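Local coordinates for Exo-poly-alpha-D-galacturonosidase (Thermotoga maritima, PDB 3JUR), which probably hydrolyses the galacturonic acid chains of pectin as a polygalacturonase of glycosyl hydrolase family 28, at residues Y399-A413 against F421-G433. Numbering follows the deposited sequence.
Sequences YVKDILISDTIIEGA and FGQLGMENVIMNG
Ile405 packs against Met426 and Leu424 inside a right-handed parallel beta-helix, the fold of family 28. Met426 bends at chi3 (83°), which brings CE to 3.7 Å from CG2 of Ile405. Leu424 CD1 rests on CD1 of the same isoleucine. Beyond the corner at Asp407, Ile410 CD1 meets Met431 CE at 3.6 Å. Val390 of strand 388-393 touches both Ile405 and Met431 from another wall of the helix. At one end, Phe421 CA makes a CH-pi contact over the centre of the Tyr399 ring, 3.8 Å from its centroid. With an alanine in place of Tyr399, Phe421 CA would probably lose the ring face it rests on. The backbones pair in parallel, 400-406 with 422-426 and 408-411 with 429-431. A beta bulge shifts the register between Val400 and Ile403. At the bulge Gln423 OE1 accepts a hydrogen bond from Asp402 N (2.9 Å), in the carbonyl plane on a lone pair. At the corner, Asn428 ND2 donates a hydrogen bond to Asp407 OD1 (3.0 Å), coming from above the carboxylate plane. Asn428 OD1 is hydrogen-bonded to NH1 of Arg435 in the same chain. At the other end, Glu411 OE1 forms a salt bridge with Arg435 of a second subunit. Glu411 OE2 accepts Gly433 N at 2.9 Å through the syn lone pair.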
loop_
_atom_site.group_PDB
_atom_site.type_symbol
_atom_site.label_atom_id
_atom_site.label_comp_id
_atom_site.label_asym_id
_atom_site.label_seq_id
_atom_site.Cartn_x
_atom_site.Cartn_y
_atom_site.Cartn_z
ATOM N N TYR D 399 11.639 25.149 16.493
ATOM C CA TYR D 399 11.019 24.110 15.682
ATOM C C TYR D 399 10.577 24.644 14.323
ATOM O O TYR D 399 10.133 25.787 14.223
ATOM C CB TYR D 399 9.784 23.558 16.394
ATOM C CG TYR D 399 10.019 22.372 17.311
ATOM C CD1 TYR D 399 11.020 22.392 18.288
ATOM C CD2 TYR D 399 9.205 21.248 17.233
ATOM C CE1 TYR D 399 11.213 21.304 19.148
ATOM C CE2 TYR D 399 9.392 20.157 18.091
ATOM C CZ TYR D 399 10.393 20.195 19.035
ATOM O OH TYR D 399 10.577 19.121 19.867
ATOM N N VAL D 400 10.697 23.804 13.294
ATOM C CA VAL D 400 9.975 23.992 12.036
ATOM C C VAL D 400 8.483 23.714 12.320
ATOM O O VAL D 400 8.129 22.673 12.896
ATOM C CB VAL D 400 10.519 23.049 10.935
ATOM C CG1 VAL D 400 9.790 23.257 9.610
ATOM C CG2 VAL D 400 12.002 23.284 10.713
ATOM N N LYS D 401 7.618 24.661 11.963
ATOM C CA LYS D 401 6.206 24.578 12.341
ATOM C C LYS D 401 5.283 24.528 11.138
ATOM O O LYS D 401 5.591 25.097 10.079
ATOM C CB LYS D 401 5.809 25.767 13.227
ATOM C CG LYS D 401 6.509 25.821 14.581
ATOM C CD LYS D 401 6.480 27.243 15.135
ATOM C CE LYS D 401 7.194 27.372 16.489
ATOM N NZ LYS D 401 8.686 27.425 16.366
ATOM N N ASP D 402 4.143 23.855 11.315
ATOM C CA ASP D 402 3.034 23.904 10.353
ATOM C C ASP D 402 3.446 23.519 8.924
ATOM O O ASP D 402 3.224 24.263 7.965
ATOM C CB ASP D 402 2.374 25.300 10.388
ATOM C CG ASP D 402 1.034 25.342 9.665
ATOM O OD1 ASP D 402 0.279 24.336 9.703
ATOM O OD2 ASP D 402 0.730 26.398 9.059
ATOM N N ILE D 403 4.055 22.346 8.791
ATOM C CA ILE D 403 4.364 21.794 7.486
ATOM C C ILE D 403 3.283 20.778 7.159
ATOM O O ILE D 403 3.043 19.847 7.941
ATOM C CB ILE D 403 5.771 21.117 7.425
ATOM C CG1 ILE D 403 6.862 22.012 8.034
ATOM C CG2 ILE D 403 6.110 20.713 5.985
ATOM C CD1 ILE D 403 7.049 23.397 7.365
ATOM N N LEU D 404 2.631 20.964 6.014
ATOM C CA LEU D 404 1.548 20.080 5.585
ATOM C C LEU D 404 1.802 19.539 4.182
ATOM O O LEU D 404 2.049 20.306 3.238
ATOM C CB LEU D 404 0.188 20.795 5.666
ATOM C CG LEU D 404 -1.077 19.995 5.320
ATOM C CD1 LEU D 404 -1.305 18.854 6.304
ATOM C CD2 LEU D 404 -2.319 20.900 5.254
ATOM N N ILE D 405 1.770 18.211 4.070
ATOM C CA ILE D 405 1.892 17.507 2.800
ATOM C C ILE D 405 0.609 16.701 2.580
ATOM O O ILE D 405 0.223 15.888 3.423
ATOM C CB ILE D 405 3.135 16.583 2.778
ATOM C CG1 ILE D 405 4.396 17.397 3.086
ATOM C CG2 ILE D 405 3.259 15.876 1.431
ATOM C CD1 ILE D 405 5.631 16.573 3.362
ATOM N N SER D 406 -0.067 16.938 1.456
ATOM C CA SER D 406 -1.343 16.281 1.213
ATOM C C SER D 406 -1.546 15.878 -0.240
ATOM O O SER D 406 -0.937 16.460 -1.150
ATOM C CB SER D 406 -2.493 17.156 1.703
ATOM O OG SER D 406 -2.413 18.428 1.098
ATOM N N ASP D 407 -2.397 14.870 -0.442
ATOM C CA ASP D 407 -2.714 14.353 -1.779
ATOM C C ASP D 407 -1.440 14.095 -2.593
ATOM O O ASP D 407 -1.342 14.488 -3.754
ATOM C CB ASP D 407 -3.631 15.327 -2.529
ATOM C CG ASP D 407 -4.906 15.649 -1.762
ATOM O OD1 ASP D 407 -5.335 14.834 -0.912
ATOM O OD2 ASP D 407 -5.495 16.718 -2.030
ATOM N N THR D 408 -0.467 13.446 -1.963
ATOM C CA THR D 408 0.892 13.366 -2.498
ATOM C C THR D 408 1.395 11.920 -2.529
ATOM O O THR D 408 1.120 11.136 -1.614
ATOM C CB THR D 408 1.838 14.306 -1.690
ATOM O OG1 THR D 408 1.551 15.667 -2.042
ATOM C CG2 THR D 408 3.324 14.017 -1.950
ATOM N N ILE D 409 2.112 11.582 -3.599
ATOM C CA ILE D 409 2.699 10.263 -3.785
ATOM C C ILE D 409 4.196 10.434 -4.008
ATOM O O ILE D 409 4.609 11.140 -4.929
ATOM C CB ILE D 409 2.084 9.515 -5.001
ATOM C CG1 ILE D 409 0.555 9.452 -4.888
ATOM C CG2 ILE D 409 2.673 8.087 -5.123
ATOM C CD1 ILE D 409 -0.166 9.036 -6.163
ATOM N N ILE D 410 5.004 9.792 -3.164
ATOM C CA ILE D 410 6.463 9.757 -3.353
ATOM C C ILE D 410 6.932 8.304 -3.333
ATOM O O ILE D 410 6.696 7.580 -2.362
ATOM C CB ILE D 410 7.231 10.593 -2.287
ATOM C CG1 ILE D 410 6.737 12.043 -2.271
ATOM C CG2 ILE D 410 8.751 10.537 -2.545
ATOM C CD1 ILE D 410 7.215 12.845 -1.090
ATOM N N GLU D 411 7.579 7.878 -4.412
ATOM C CA GLU D 411 8.011 6.493 -4.542
ATOM C C GLU D 411 9.508 6.358 -4.772
ATOM O O GLU D 411 10.109 7.170 -5.467
ATOM C CB GLU D 411 7.257 5.806 -5.688
ATOM C CG GLU D 411 5.799 5.491 -5.353
ATOM C CD GLU D 411 5.662 4.503 -4.200
ATOM O OE1 GLU D 411 6.515 3.585 -4.109
ATOM O OE2 GLU D 411 4.714 4.647 -3.390
ATOM N N GLY D 412 10.096 5.320 -4.185
ATOM C CA GLY D 412 11.496 4.981 -4.434
ATOM C C GLY D 412 12.500 5.851 -3.705
ATOM O O GLY D 412 13.650 5.950 -4.123
ATOM N N ALA D 413 12.070 6.500 -2.627
ATOM C CA ALA D 413 12.994 7.199 -1.749
ATOM C C ALA D 413 13.488 6.211 -0.693
ATOM O O ALA D 413 12.718 5.394 -0.199
ATOM C CB ALA D 413 12.322 8.390 -1.103
ATOM N N PHE D 421 13.146 18.257 15.480
ATOM C CA PHE D 421 12.663 19.571 15.925
ATOM C C PHE D 421 11.719 20.200 14.892
ATOM O O PHE D 421 11.956 21.296 14.367
ATOM C CB PHE D 421 13.831 20.502 16.264
ATOM C CG PHE D 421 14.809 19.924 17.265
ATOM C CD1 PHE D 421 14.376 19.463 18.507
ATOM C CD2 PHE D 421 16.167 19.868 16.970
ATOM C CE1 PHE D 421 15.278 18.938 19.441
ATOM C CE2 PHE D 421 17.081 19.343 17.901
ATOM C CZ PHE D 421 16.633 18.879 19.134
ATOM N N GLY D 422 10.640 19.484 14.606
ATOM C CA GLY D 422 9.667 19.931 13.632
ATOM C C GLY D 422 8.282 19.404 13.927
ATOM O O GLY D 422 8.100 18.509 14.760
ATOM N N GLN D 423 7.311 19.971 13.228
ATOM C CA GLN D 423 5.912 19.603 13.336
ATOM C C GLN D 423 5.461 19.282 11.909
ATOM O O GLN D 423 5.416 20.166 11.058
ATOM C CB GLN D 423 5.130 20.781 13.930
ATOM C CG GLN D 423 3.646 20.532 14.218
ATOM C CD GLN D 423 2.888 21.826 14.497
ATOM O OE1 GLN D 423 3.118 22.846 13.841
ATOM N NE2 GLN D 423 1.981 21.788 15.474
ATOM N N LEU D 424 5.178 18.010 11.637
ATOM C CA LEU D 424 4.828 17.583 10.282
ATOM C C LEU D 424 3.437 16.958 10.243
ATOM O O LEU D 424 3.115 16.066 11.039
ATOM C CB LEU D 424 5.884 16.603 9.725
ATOM C CG LEU D 424 5.692 15.934 8.355
ATOM C CD1 LEU D 424 5.689 16.950 7.220
ATOM C CD2 LEU D 424 6.764 14.847 8.108
ATOM N N GLY D 425 2.618 17.448 9.316
ATOM C CA GLY D 425 1.334 16.834 9.019
ATOM C C GLY D 425 1.270 16.311 7.597
ATOM O O GLY D 425 1.758 16.959 6.651
ATOM N N MET D 426 0.684 15.126 7.450
ATOM C CA MET D 426 0.430 14.524 6.139
ATOM C C MET D 426 -1.015 14.027 6.082
ATOM O O MET D 426 -1.508 13.421 7.039
ATOM C CB MET D 426 1.410 13.382 5.853
ATOM C CG MET D 426 2.887 13.776 6.002
ATOM S SD MET D 426 4.064 12.582 5.334
ATOM C CE MET D 426 4.069 13.047 3.614
ATOM N N GLU D 427 -1.697 14.320 4.978
ATOM C CA GLU D 427 -3.078 13.892 4.777
ATOM C C GLU D 427 -3.229 13.272 3.388
ATOM O O GLU D 427 -2.848 13.887 2.405
ATOM C CB GLU D 427 -4.042 15.070 4.970
ATOM C CG GLU D 427 -4.009 15.663 6.383
ATOM C CD GLU D 427 -5.116 16.674 6.660
ATOM O OE1 GLU D 427 -5.988 16.889 5.786
ATOM O OE2 GLU D 427 -5.109 17.258 7.771
ATOM N N ASN D 428 -3.772 12.053 3.318
ATOM C CA ASN D 428 -3.915 11.324 2.051
ATOM C C ASN D 428 -2.592 11.253 1.250
ATOM O O ASN D 428 -2.488 11.781 0.129
ATOM C CB ASN D 428 -5.074 11.910 1.206
ATOM C CG ASN D 428 -5.317 11.135 -0.087
ATOM O OD1 ASN D 428 -5.237 9.904 -0.105
ATOM N ND2 ASN D 428 -5.614 11.856 -1.181
ATOM N N VAL D 429 -1.581 10.616 1.848
ATOM C CA VAL D 429 -0.259 10.470 1.213
ATOM C C VAL D 429 0.128 9.009 1.018
ATOM O O VAL D 429 -0.217 8.144 1.828
ATOM C CB VAL D 429 0.894 11.167 2.002
ATOM C CG1 VAL D 429 0.707 12.678 2.046
ATOM C CG2 VAL D 429 1.009 10.583 3.411
ATOM N N ILE D 430 0.839 8.745 -0.073
ATOM C CA ILE D 430 1.449 7.449 -0.307
ATOM C C ILE D 430 2.955 7.688 -0.324
ATOM O O ILE D 430 3.451 8.542 -1.064
ATOM C CB ILE D 430 0.950 6.788 -1.625
ATOM C CG1 ILE D 430 -0.581 6.632 -1.604
ATOM C CG2 ILE D 430 1.648 5.440 -1.857
ATOM C CD1 ILE D 430 -1.214 6.081 -2.903
ATOM N N MET D 431 3.669 6.952 0.519
ATOM C CA MET D 431 5.117 7.093 0.651
ATOM C C MET D 431 5.757 5.731 0.575
ATOM O O MET D 431 5.550 4.915 1.467
ATOM C CB MET D 431 5.478 7.727 1.994
ATOM C CG MET D 431 5.308 9.208 2.040
ATOM S SD MET D 431 6.557 9.946 3.118
ATOM C CE MET D 431 6.730 11.486 2.249
ATOM N N ASN D 432 6.534 5.493 -0.482
ATOM C CA ASN D 432 7.144 4.182 -0.745
ATOM C C ASN D 432 6.197 3.019 -0.421
ATOM O O ASN D 432 6.555 2.098 0.315
ATOM C CB ASN D 432 8.478 4.021 0.014
ATOM C CG ASN D 432 9.454 5.166 -0.252
ATOM O OD1 ASN D 432 9.505 5.732 -1.348
ATOM N ND2 ASN D 432 10.216 5.530 0.771
ATOM N N GLY D 433 4.975 3.085 -0.951
ATOM C CA GLY D 433 4.019 1.992 -0.789
ATOM C C GLY D 433 3.115 2.037 0.432
ATOM O O GLY D 433 2.108 1.329 0.475
#